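Local coordinates for protein nonaheme cytochrome c (Desulfovibrio desulfuricans, PDB 1DUW) that carries nine covalently bound c-type hemes and transfers electrons, probably in partnership with a hydrogenase, at residues L172-Q176 / R198-A202. Residues are numbered along the deposited sequence; the frame is centred on the assembly and turned at random.
With HEC (heme c), chain J.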
ATOM      1  N   LEU A 172      -3.255  14.152  -8.527  1.00 35.17           N
ATOM      2  CA  LEU A 172      -3.378  14.808  -9.816  1.00 36.37           C
ATOM      3  C   LEU A 172      -4.712  14.337 -10.409  1.00 39.49           C
ATOM      4  O   LEU A 172      -4.994  13.139 -10.311  1.00 31.82           O
ATOM      5  CB  LEU A 172      -2.279  14.429 -10.788  1.00 35.67           C
ATOM      6  CG  LEU A 172      -0.865  14.968 -10.711  1.00 36.46           C
ATOM      7  CD1 LEU A 172      -0.252  15.037 -12.104  1.00 34.76           C
ATOM      8  CD2 LEU A 172      -0.807  16.349 -10.063  1.00 41.97           C
ATOM      9  N   THR A 173      -5.485  15.231 -11.004  1.00 41.41           N
ATOM     10  CA  THR A 173      -6.719  14.799 -11.640  1.00 43.51           C
ATOM     11  C   THR A 173      -6.366  14.152 -12.981  1.00 43.70           C
ATOM     12  O   THR A 173      -5.275  14.394 -13.515  1.00 27.24           O
ATOM     13  CB  THR A 173      -7.668  15.968 -11.943  1.00 44.73           C
ATOM     14  OG1 THR A 173      -7.165  16.667 -13.095  1.00 42.54           O
ATOM     15  CG2 THR A 173      -7.697  16.964 -10.798  1.00 45.57           C
ATOM     16  N   ALA A 174      -7.293  13.374 -13.546  1.00 45.89           N
ATOM     17  CA  ALA A 174      -7.021  12.769 -14.860  1.00 48.04           C
ATOM     18  C   ALA A 174      -6.918  13.883 -15.912  1.00 43.40           C
ATOM     19  O   ALA A 174      -6.305  13.710 -16.973  1.00 36.14           O
ATOM     20  CB  ALA A 174      -8.052  11.714 -15.202  1.00 39.84           C
ATOM     21  N   MET A 175      -7.495  15.051 -15.600  1.00 41.40           N
ATOM     22  CA  MET A 175      -7.415  16.227 -16.463  1.00 40.71           C
ATOM     23  C   MET A 175      -5.998  16.797 -16.368  1.00 38.53           C
ATOM     24  O   MET A 175      -5.527  17.629 -17.142  1.00 35.96           O
ATOM     25  CB  MET A 175      -8.428  17.296 -16.088  1.00 42.56           C
ATOM     26  CG  MET A 175      -9.879  16.960 -16.376  1.00 44.48           C
ATOM     27  SD  MET A 175     -10.313  16.870 -18.121  1.00 51.11           S
ATOM     28  CE  MET A 175      -9.391  18.254 -18.786  1.00 33.55           C
ATOM     29  N   GLN A 176      -5.255  16.312 -15.367  1.00 36.75           N
ATOM     30  CA  GLN A 176      -3.882  16.803 -15.251  1.00 36.20           C
ATOM     31  C   GLN A 176      -2.922  15.945 -16.057  1.00 34.85           C
ATOM     32  O   GLN A 176      -1.729  16.234 -16.144  1.00 35.92           O
ATOM     33  CB  GLN A 176      -3.493  16.906 -13.770  1.00 37.69           C
ATOM     34  CG  GLN A 176      -3.618  18.362 -13.339  1.00 39.18           C
ATOM     35  CD  GLN A 176      -3.666  18.552 -11.840  1.00 39.15           C
ATOM     36  OE1 GLN A 176      -2.991  19.452 -11.336  1.00 41.85           O
ATOM     37  NE2 GLN A 176      -4.461  17.718 -11.183  1.00 36.22           N
ATOM     38  N   ARG A 198      -6.592   9.633 -20.506  1.00 23.76           N
ATOM     39  CA  ARG A 198      -7.424  10.252 -19.475  1.00 25.95           C
ATOM     40  C   ARG A 198      -8.600   9.389 -19.049  1.00 22.92           C
ATOM     41  O   ARG A 198      -8.926   9.338 -17.857  1.00 23.87           O
ATOM     42  CB  ARG A 198      -7.923  11.609 -19.988  1.00 28.76           C
ATOM     43  CG  ARG A 198      -8.713  12.398 -18.959  1.00 29.34           C
ATOM     44  CD  ARG A 198      -8.936  13.821 -19.447  1.00 31.50           C
ATOM     45  NE  ARG A 198      -7.687  14.592 -19.484  1.00 33.67           N
ATOM     46  CZ  ARG A 198      -7.537  15.586 -20.361  1.00 34.14           C
ATOM     47  NH1 ARG A 198      -8.529  15.867 -21.201  1.00 28.81           N
ATOM     48  NH2 ARG A 198      -6.419  16.292 -20.402  1.00 32.07           N
ATOM     49  N   ARG A 199      -9.248   8.713 -20.004  1.00 21.86           N
ATOM     50  CA  ARG A 199     -10.388   7.876 -19.593  1.00 21.27           C
ATOM     51  C   ARG A 199      -9.886   6.784 -18.668  1.00 21.54           C
ATOM     52  O   ARG A 199     -10.502   6.433 -17.664  1.00 23.86           O
ATOM     53  CB  ARG A 199     -11.117   7.263 -20.785  1.00 21.79           C
ATOM     54  CG  ARG A 199     -12.435   6.583 -20.418  1.00 23.17           C
ATOM     55  CD  ARG A 199     -12.783   5.450 -21.357  1.00 25.95           C
ATOM     56  NE  ARG A 199     -11.876   4.300 -21.274  1.00 29.69           N
ATOM     57  CZ  ARG A 199     -11.849   3.492 -20.215  1.00 30.17           C
ATOM     58  NH1 ARG A 199     -12.673   3.744 -19.203  1.00 24.28           N
ATOM     59  NH2 ARG A 199     -11.020   2.464 -20.170  1.00 33.24           N
ATOM     60  N   HIS A 200      -8.726   6.200 -18.998  1.00 20.92           N
ATOM     61  CA  HIS A 200      -8.220   5.151 -18.123  1.00 20.25           C
ATOM     62  C   HIS A 200      -8.013   5.621 -16.694  1.00 19.15           C
ATOM     63  O   HIS A 200      -8.466   5.028 -15.725  1.00 25.26           O
ATOM     64  CB  HIS A 200      -6.850   4.679 -18.620  1.00 19.92           C
ATOM     65  CG  HIS A 200      -6.928   3.537 -19.569  1.00 18.64           C
ATOM     66  ND1 HIS A 200      -7.389   3.662 -20.864  1.00 16.67           N
ATOM     67  CD2 HIS A 200      -6.583   2.238 -19.387  1.00 18.37           C
ATOM     68  CE1 HIS A 200      -7.336   2.495 -21.460  1.00 16.39           C
ATOM     69  NE2 HIS A 200      -6.859   1.661 -20.583  1.00 18.47           N
ATOM     70  N   MET A 201      -7.281   6.723 -16.567  1.00 22.08           N
ATOM     71  CA  MET A 201      -6.989   7.254 -15.246  1.00 25.88           C
ATOM     72  C   MET A 201      -8.245   7.583 -14.448  1.00 27.91           C
ATOM     73  O   MET A 201      -8.349   7.371 -13.232  1.00 24.22           O
ATOM     74  CB  MET A 201      -6.156   8.531 -15.436  1.00 27.92           C
ATOM     75  CG  MET A 201      -5.651   9.135 -14.132  1.00 29.93           C
ATOM     76  SD  MET A 201      -4.088   8.357 -13.635  1.00 38.95           S
ATOM     77  CE  MET A 201      -4.747   7.203 -12.427  1.00 30.37           C
ATOM     78  N   ALA A 202      -9.215   8.149 -15.178  1.00 25.38           N
ATOM     79  CA  ALA A 202     -10.433   8.567 -14.483  1.00 29.48           C
ATOM     80  C   ALA A 202     -11.248   7.375 -14.005  1.00 29.72           C
ATOM     81  O   ALA A 202     -11.790   7.401 -12.898  1.00 28.02           O
ATOM     82  CB  ALA A 202     -11.244   9.484 -15.384  1.00 29.63           C
TER
HETATM   83 FE   HEC J 301      -6.512  -0.534 -20.554  1.00 22.90          FE
HETATM   84  CHA HEC J 301      -9.882  -0.824 -21.217  1.00 23.60           C
HETATM   85  CHB HEC J 301      -5.857  -0.213 -23.964  1.00 21.03           C
HETATM   86  CHC HEC J 301      -3.139  -0.095 -19.888  1.00 20.52           C
HETATM   87  CHD HEC J 301      -7.151  -0.708 -17.164  1.00 24.59           C
HETATM   88  NA  HEC J 301      -7.630  -0.505 -22.239  1.00 23.11           N
HETATM   89  C1A HEC J 301      -8.994  -0.664 -22.261  1.00 24.27           C
HETATM   90  C2A HEC J 301      -9.404  -0.630 -23.652  1.00 23.57           C
HETATM   91  C3A HEC J 301      -8.288  -0.470 -24.422  1.00 20.53           C
HETATM   92  C4A HEC J 301      -7.158  -0.387 -23.527  1.00 21.33           C
HETATM   93  CMA HEC J 301      -8.229  -0.518 -25.940  1.00 18.65           C
HETATM   94  CAA HEC J 301     -10.871  -0.393 -24.061  1.00 28.49           C
HETATM   95  CBA HEC J 301     -11.393   0.974 -23.635  1.00 29.87           C
HETATM   96  CGA HEC J 301     -10.460   2.144 -23.835  1.00 27.81           C
HETATM   97  O1A HEC J 301      -9.872   2.306 -24.925  1.00 27.56           O
HETATM   98  O2A HEC J 301     -10.388   3.021 -22.939  1.00 33.19           O
HETATM   99  NB  HEC J 301      -4.863  -0.211 -21.681  1.00 20.43           N
HETATM  100  C1B HEC J 301      -4.826  -0.136 -23.050  1.00 20.57           C
HETATM  101  C2B HEC J 301      -3.441   0.047 -23.444  1.00 21.37           C
HETATM  102  C3B HEC J 301      -2.691   0.077 -22.308  1.00 19.52           C
HETATM  103  C4B HEC J 301      -3.590  -0.088 -21.186  1.00 20.98           C
HETATM  104  CMB HEC J 301      -3.004   0.209 -24.878  1.00 17.73           C
HETATM  105  CAB HEC J 301      -1.224   0.390 -22.066  1.00 18.40           C
HETATM  106  CBB HEC J 301      -0.706   1.575 -22.874  1.00 16.13           C
HETATM  107  NC  HEC J 301      -5.395  -0.416 -18.876  1.00 22.36           N
HETATM  108  C1C HEC J 301      -4.030  -0.258 -18.851  1.00 21.28           C
HETATM  109  C2C HEC J 301      -3.604  -0.279 -17.468  1.00 21.09           C
HETATM  110  C3C HEC J 301      -4.718  -0.447 -16.690  1.00 21.92           C
HETATM  111  C4C HEC J 301      -5.866  -0.433 -17.587  1.00 22.47           C
HETATM  112  CMC HEC J 301      -2.120  -0.323 -17.150  1.00 19.46           C
HETATM  113  CAC HEC J 301      -4.867  -0.612 -15.194  1.00 19.71           C
HETATM  114  CBC HEC J 301      -3.772   0.014 -14.329  1.00 22.47           C
HETATM  115  ND  HEC J 301      -8.179  -0.711 -19.435  1.00 19.04           N
HETATM  116  C1D HEC J 301      -8.194  -0.756 -18.065  1.00 21.84           C
HETATM  117  C2D HEC J 301      -9.575  -0.898 -17.648  1.00 22.52           C
HETATM  118  C3D HEC J 301     -10.300  -1.169 -18.778  1.00 20.73           C
HETATM  119  C4D HEC J 301      -9.448  -0.938 -19.917  1.00 20.91           C
HETATM  120  CMD HEC J 301      -9.911  -1.157 -16.197  1.00 22.84           C
HETATM  121  CAD HEC J 301     -11.728  -1.699 -18.875  1.00 22.89           C
HETATM  122  CBD HEC J 301     -12.781  -0.593 -18.914  1.00 24.49           C
HETATM  123  CGD HEC J 301     -12.845   0.175 -17.613  1.00 26.74           C
HETATM  124  O1D HEC J 301     -13.390  -0.343 -16.613  1.00 31.66           O
HETATM  125  O2D HEC J 301     -12.381   1.338 -17.592  1.00 25.90           O
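Ala174 lays its methyl group across one side of the helix 197-208, overlapping Arg198, Met201 and Ala202. Ala174 CB stands 3.7 Å from Met201 CG and 3.9 Å from both Ala202 CB and Arg198 CG; these three partners, spaced i, i+3 and i+4, mark a single helical face. The backbones of the two segments come closest at Ala174 and Arg198, whose CA atoms are 5.3 Å apart. From the far end of its side chain, Arg198 NE donates to Ala174 O at 3.0 Å, with an N-H...O angle of 150°. The carbonyl approaches near the guanidinium plane, whereas Met175 covers one face, its CE 3.5 Å from Arg198 NH1. Arg198 NH2 also bonds to Gly177 O, so one guanidinium holds two carbonyls of the loop that leads to strand 181-183. In that loop a 3-10 turn, 174-176, is marked by the bond from Gln176 N to Thr173 O at 2.7 Å. The helix it rests on belongs to the second cytochrome c3-like region and presents its other side to heme c. There His200 NE2 ligates the iron at 2.2 Å, with His271 completing the bis-histidine coordination usual in this family. Arg199 spans both propionates, NE to O2A of the heme at 2.6 Å and NH1 to O2D of the heme at 2.9 Å. The CA-to-CB bond of Met201 points toward the loop, while its thioether turns off to another heme c, which also touches Leu172 and Gln176.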